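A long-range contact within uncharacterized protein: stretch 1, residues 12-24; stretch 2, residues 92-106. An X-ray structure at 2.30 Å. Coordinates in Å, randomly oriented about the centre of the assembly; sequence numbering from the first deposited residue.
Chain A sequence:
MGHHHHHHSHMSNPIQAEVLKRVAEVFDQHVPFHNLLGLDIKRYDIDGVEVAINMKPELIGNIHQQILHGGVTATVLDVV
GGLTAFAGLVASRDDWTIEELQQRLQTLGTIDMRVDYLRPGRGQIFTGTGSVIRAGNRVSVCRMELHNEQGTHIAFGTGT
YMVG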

# COMPACT_ATOMS: atom_id res chain seq x y z
N SER A 12 -3.44 29.34 16.30
CA SER A 12 -2.85 29.68 14.97
C SER A 12 -2.74 31.19 14.78
O SER A 12 -3.71 31.91 14.97
N ASN A 13 -1.54 31.65 14.42
CA ASN A 13 -1.31 33.07 14.20
C ASN A 13 -2.10 33.54 12.97
O ASN A 13 -2.69 32.72 12.26
N PRO A 14 -2.12 34.85 12.71
CA PRO A 14 -2.86 35.38 11.55
C PRO A 14 -2.48 34.83 10.17
O PRO A 14 -3.36 34.52 9.37
N ILE A 15 -1.19 34.70 9.90
CA ILE A 15 -0.75 34.19 8.60
C ILE A 15 -1.27 32.78 8.33
O ILE A 15 -1.89 32.52 7.29
N GLN A 16 -1.03 31.88 9.28
CA GLN A 16 -1.47 30.50 9.17
C GLN A 16 -2.97 30.40 8.88
O GLN A 16 -3.38 29.73 7.93
N ALA A 17 -3.77 31.07 9.70
CA ALA A 17 -5.22 31.06 9.55
C ALA A 17 -5.67 31.69 8.25
O ALA A 17 -6.73 31.35 7.72
N GLU A 18 -4.87 32.62 7.73
CA GLU A 18 -5.23 33.29 6.49
C GLU A 18 -5.05 32.36 5.29
O GLU A 18 -5.94 32.24 4.46
N VAL A 19 -3.89 31.69 5.22
CA VAL A 19 -3.63 30.78 4.11
C VAL A 19 -4.60 29.60 4.14
O VAL A 19 -5.04 29.12 3.10
N LEU A 20 -4.93 29.15 5.35
CA LEU A 20 -5.85 28.03 5.52
C LEU A 20 -7.23 28.40 4.99
O LEU A 20 -7.84 27.63 4.25
N LYS A 21 -7.72 29.58 5.36
CA LYS A 21 -9.03 30.02 4.90
C LYS A 21 -9.02 30.14 3.38
O LYS A 21 -10.01 29.82 2.72
N ARG A 22 -7.90 30.59 2.84
CA ARG A 22 -7.75 30.74 1.39
C ARG A 22 -7.76 29.35 0.74
O ARG A 22 -8.46 29.13 -0.25
N VAL A 23 -6.99 28.42 1.30
CA VAL A 23 -6.92 27.07 0.77
C VAL A 23 -8.27 26.36 0.83
O VAL A 23 -8.64 25.65 -0.10
N ALA A 24 -8.99 26.55 1.93
CA ALA A 24 -10.30 25.93 2.11
C ALA A 24 -11.26 26.40 1.03
O ALA A 24 -12.06 25.62 0.51
N SER A 92 3.82 23.70 11.46
CA SER A 92 5.17 23.33 11.87
C SER A 92 6.14 24.50 12.02
O SER A 92 7.24 24.32 12.56
N ARG A 93 5.76 25.68 11.56
CA ARG A 93 6.66 26.84 11.65
C ARG A 93 5.94 28.16 11.91
O ARG A 93 4.73 28.27 11.70
N ASP A 94 6.70 29.16 12.35
CA ASP A 94 6.17 30.49 12.62
C ASP A 94 6.73 31.50 11.62
O ASP A 94 6.11 32.54 11.36
N ASP A 95 7.89 31.19 11.06
CA ASP A 95 8.54 32.07 10.09
C ASP A 95 7.85 32.04 8.73
O ASP A 95 8.34 32.64 7.78
N TRP A 96 6.73 31.34 8.64
CA TRP A 96 5.99 31.24 7.38
C TRP A 96 5.53 32.60 6.86
O TRP A 96 4.81 33.32 7.55
N THR A 97 5.93 32.94 5.64
CA THR A 97 5.49 34.19 5.03
C THR A 97 4.39 33.76 4.06
O THR A 97 4.41 32.64 3.54
N ILE A 98 3.43 34.64 3.81
CA ILE A 98 2.31 34.32 2.93
C ILE A 98 2.68 33.56 1.65
O ILE A 98 2.18 32.46 1.42
N GLU A 99 3.54 34.15 0.82
CA GLU A 99 3.92 33.49 -0.43
C GLU A 99 4.79 32.26 -0.22
O GLU A 99 4.83 31.36 -1.05
N GLU A 100 5.49 32.24 0.91
CA GLU A 100 6.36 31.12 1.26
C GLU A 100 5.50 29.86 1.41
O GLU A 100 5.95 28.75 1.15
N LEU A 101 4.26 30.05 1.84
CA LEU A 101 3.33 28.94 2.00
C LEU A 101 2.53 28.73 0.72
O LEU A 101 2.06 27.63 0.46
N GLN A 102 2.38 29.79 -0.07
CA GLN A 102 1.64 29.68 -1.32
C GLN A 102 2.49 28.92 -2.34
O GLN A 102 1.96 28.25 -3.22
N GLN A 103 3.81 29.04 -2.21
CA GLN A 103 4.71 28.32 -3.10
C GLN A 103 4.66 26.86 -2.68
O GLN A 103 4.81 25.95 -3.51
N ARG A 104 4.43 26.64 -1.39
CA ARG A 104 4.33 25.29 -0.86
C ARG A 104 3.07 24.63 -1.40
O ARG A 104 3.10 23.48 -1.84
N LEU A 105 1.97 25.36 -1.40
CA LEU A 105 0.71 24.83 -1.89
C LEU A 105 0.81 24.38 -3.34
O LEU A 105 0.09 23.47 -3.77
N GLN A 106 1.69 25.02 -4.10
CA GLN A 106 1.87 24.67 -5.51
C GLN A 106 2.52 23.31 -5.64
O GLN A 106 2.32 22.61 -6.63

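The contact between residues 12-24 and 92-106 is a small, mainly apolar packing of two helices that run in broadly the same direction, with polar side chains at its margins and no clear hydrogen bond across it. It illustrates a general principle: when two helices lie side by side, residues spaced about one turn apart on each can meet in successive layers. The axes approach to 10.3 Å and their N-to-C directions differ by 37°; the two stretches together bury 491 Å².

The layers are built by Ile-15, Val-19 and Val-23 from the first helix, all with CA-to-CB bonds directed toward the second stretch. Ile-15 (chi1 m, chi2 p) comes where the backbones are close, its CA lying 6.4 Å from the CA of Ile-98. Ile-15 CG2 rests 3.6 Å from the carbonyl O of Trp-96 and 4.3 Å from CG1 of Ile-98, so this branch packs against the backbone entering the second helix as well as against a side chain. Ile-98, also m and p, points sideways and remains exposed.

One turn on, Val-19 (m) and Leu-101 (m, t) are both buried and point toward each other's stretch; CG2 of Val-19 lies 3.9 Å from CD1 of Leu-101. The next layer repeats the pattern with different rotamers: Val-23 is t, Leu-105 is t with chi2 p, and Val-23 CG2 sits 3.8 Å from Leu-105 CD2. The partners advance by four and four residues on the first helix, and by three and four on the second, about one turn at each step. Trp-96 also directs its CB toward the first stretch, and its buried side chain brings Trp-96 CD1 to 4.6 Å from Gln-16 NE2.

A few polar side chains flank this apolar series without clearly bonding across it. Gln-16 starts sideways, but its m, t conformation brings its end nearer, placing Gln-16 NE2 3.2 Å from the carbonyl O of Arg-93, a contact whose geometry leaves hydrogen bonding open. Gln-16 OE1 accepts from the backbone N of Asn-13 at 3.1 Å, which ties the side chain to the start of its own helix. Farther along, Arg-22 (t, p, t) and Gln-102 (m, t) come together near the far end of the contact. Arg-22 NH1 and Gln-102 NE2 are 3.2 Å apart, with the amide nitrogen at the edge of the guanidinium, near its plane; both are donors, so proximity here does not make a hydrogen bond. Close polar atoms must therefore be judged by chemistry as well as distance.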

# COMPACT_ATOMS: atom_id res chain seq x y z
CB SER A 12 -3.72 29.11 13.85
OG SER A 12 -5.00 29.72 13.85
CB ASN A 13 0.18 33.35 13.99
CG ASN A 13 0.75 32.60 12.80
OD1 ASN A 13 1.46 31.60 12.96
ND2 ASN A 13 0.45 33.08 11.60
CB PRO A 14 -2.66 36.89 11.67
CG PRO A 14 -1.34 37.00 12.36
CD PRO A 14 -1.45 35.95 13.43
CB ILE A 15 0.80 34.18 8.49
CG1 ILE A 15 1.36 35.59 8.65
CG2 ILE A 15 1.23 33.61 7.14
CD1 ILE A 15 1.42 36.06 10.09
CB GLN A 16 -1.14 29.74 10.46
CG GLN A 16 0.33 29.72 10.80
CD GLN A 16 0.61 29.02 12.11
OE1 GLN A 16 -0.03 29.30 13.11
NE2 GLN A 16 1.57 28.10 12.10
CB ALA A 17 -5.87 31.77 10.73
CB GLU A 18 -4.38 34.55 6.31
CG GLU A 18 -5.19 35.81 6.03
CD GLU A 18 -5.99 35.72 4.73
OE1 GLU A 18 -5.36 35.66 3.65
OE2 GLU A 18 -7.24 35.72 4.79
CB VAL A 19 -2.17 30.25 4.12
CG1 VAL A 19 -1.20 31.41 4.07
CG2 VAL A 19 -1.92 29.39 5.34
CB LEU A 20 -5.95 27.64 6.99
CG LEU A 20 -4.72 27.00 7.63
CD1 LEU A 20 -4.86 27.00 9.14
CD2 LEU A 20 -4.53 25.58 7.10
CB LYS A 21 -9.40 31.37 5.53
CG LYS A 21 -10.83 31.81 5.24
CD LYS A 21 -11.18 33.15 5.89
CE LYS A 21 -11.26 33.05 7.41
NZ LYS A 21 -11.72 34.34 8.03
CB ARG A 22 -6.44 31.46 1.07
CG ARG A 22 -6.05 31.48 -0.40
CD ARG A 22 -6.89 32.46 -1.22
NE ARG A 22 -6.86 32.15 -2.65
CZ ARG A 22 -5.76 32.14 -3.40
NH1 ARG A 22 -4.58 32.43 -2.87
NH2 ARG A 22 -5.85 31.82 -4.69
CB VAL A 23 -5.88 26.23 1.53
CG1 VAL A 23 -5.86 24.81 0.98
CG2 VAL A 23 -4.50 26.85 1.38
CB ALA A 24 -10.86 26.26 3.49
CB SER A 92 5.76 22.31 10.89
OG SER A 92 5.96 22.88 9.61
CB ARG A 93 7.49 26.95 10.37
CG ARG A 93 8.56 25.89 10.22
CD ARG A 93 9.11 25.85 8.80
NE ARG A 93 9.55 27.16 8.34
CZ ARG A 93 10.58 27.83 8.86
NH1 ARG A 93 11.27 27.30 9.87
NH2 ARG A 93 10.91 29.02 8.38
CB ASP A 94 6.53 30.94 14.04
CG ASP A 94 5.82 30.13 15.11
OD1 ASP A 94 4.57 30.12 15.11
OD2 ASP A 94 6.51 29.51 15.95
CB ASP A 95 10.01 31.65 9.91
CG ASP A 95 10.73 31.44 11.23
OD1 ASP A 95 10.38 30.47 11.94
OD2 ASP A 95 11.63 32.24 11.55
CB TRP A 96 4.76 30.35 7.53
CG TRP A 96 5.03 28.87 7.65
CD1 TRP A 96 4.49 28.02 8.57
CD2 TRP A 96 5.85 28.07 6.79
NE1 TRP A 96 4.93 26.74 8.34
CE2 TRP A 96 5.76 26.74 7.26
CE3 TRP A 96 6.66 28.34 5.68
CZ2 TRP A 96 6.45 25.68 6.65
CZ3 TRP A 96 7.34 27.29 5.07
CH2 TRP A 96 7.24 25.98 5.56
CB THR A 97 6.62 34.89 4.24
OG1 THR A 97 6.79 34.25 2.97
CG2 THR A 97 7.93 34.81 5.01
CB ILE A 98 1.53 35.57 2.54
CG1 ILE A 98 1.11 36.34 3.79
CG2 ILE A 98 0.30 35.17 1.73
CD1 ILE A 98 2.24 37.15 4.44
CB GLU A 99 4.64 34.48 -1.36
CG GLU A 99 6.00 34.96 -0.85
CD GLU A 99 6.64 35.96 -1.80
OE1 GLU A 99 6.01 37.02 -2.06
OE2 GLU A 99 7.77 35.70 -2.28
CB GLU A 100 7.11 31.45 2.56
CG GLU A 100 8.21 30.48 2.95
CD GLU A 100 8.95 30.93 4.21
OE1 GLU A 100 8.28 31.22 5.22
OE2 GLU A 100 10.20 30.99 4.18
CB LEU A 101 2.38 29.20 3.18
CG LEU A 101 2.93 28.86 4.57
CD1 LEU A 101 1.92 29.26 5.63
CD2 LEU A 101 3.21 27.37 4.65
CB GLN A 102 1.27 31.07 -1.85
CG GLN A 102 0.20 31.76 -1.01
CD GLN A 102 -0.29 33.06 -1.64
OE1 GLN A 102 0.48 34.02 -1.79
NE2 GLN A 102 -1.56 33.10 -2.00
CB GLN A 103 6.13 28.86 -2.96
CG GLN A 103 6.33 30.23 -3.59
CD GLN A 103 7.73 30.77 -3.38
OE1 GLN A 103 8.72 30.08 -3.63
NE2 GLN A 103 7.82 32.02 -2.92
CB ARG A 104 4.26 25.33 0.67
CG ARG A 104 5.59 25.60 1.35
CD ARG A 104 6.48 24.38 1.32
NE ARG A 104 7.72 24.58 2.07
CZ ARG A 104 8.28 23.65 2.84
NH1 ARG A 104 7.71 22.46 2.96
NH2 ARG A 104 9.41 23.91 3.49
CB LEU A 105 -0.39 25.87 -1.75
CG LEU A 105 -1.80 25.39 -2.07
CD1 LEU A 105 -2.22 24.30 -1.10
CD2 LEU A 105 -2.76 26.57 -1.99
CB GLN A 106 2.73 25.72 -6.22
CG GLN A 106 2.06 27.08 -6.39
CD GLN A 106 0.86 27.04 -7.32
OE1 GLN A 106 0.17 28.04 -7.50
NE2 GLN A 106 0.61 25.87 -7.91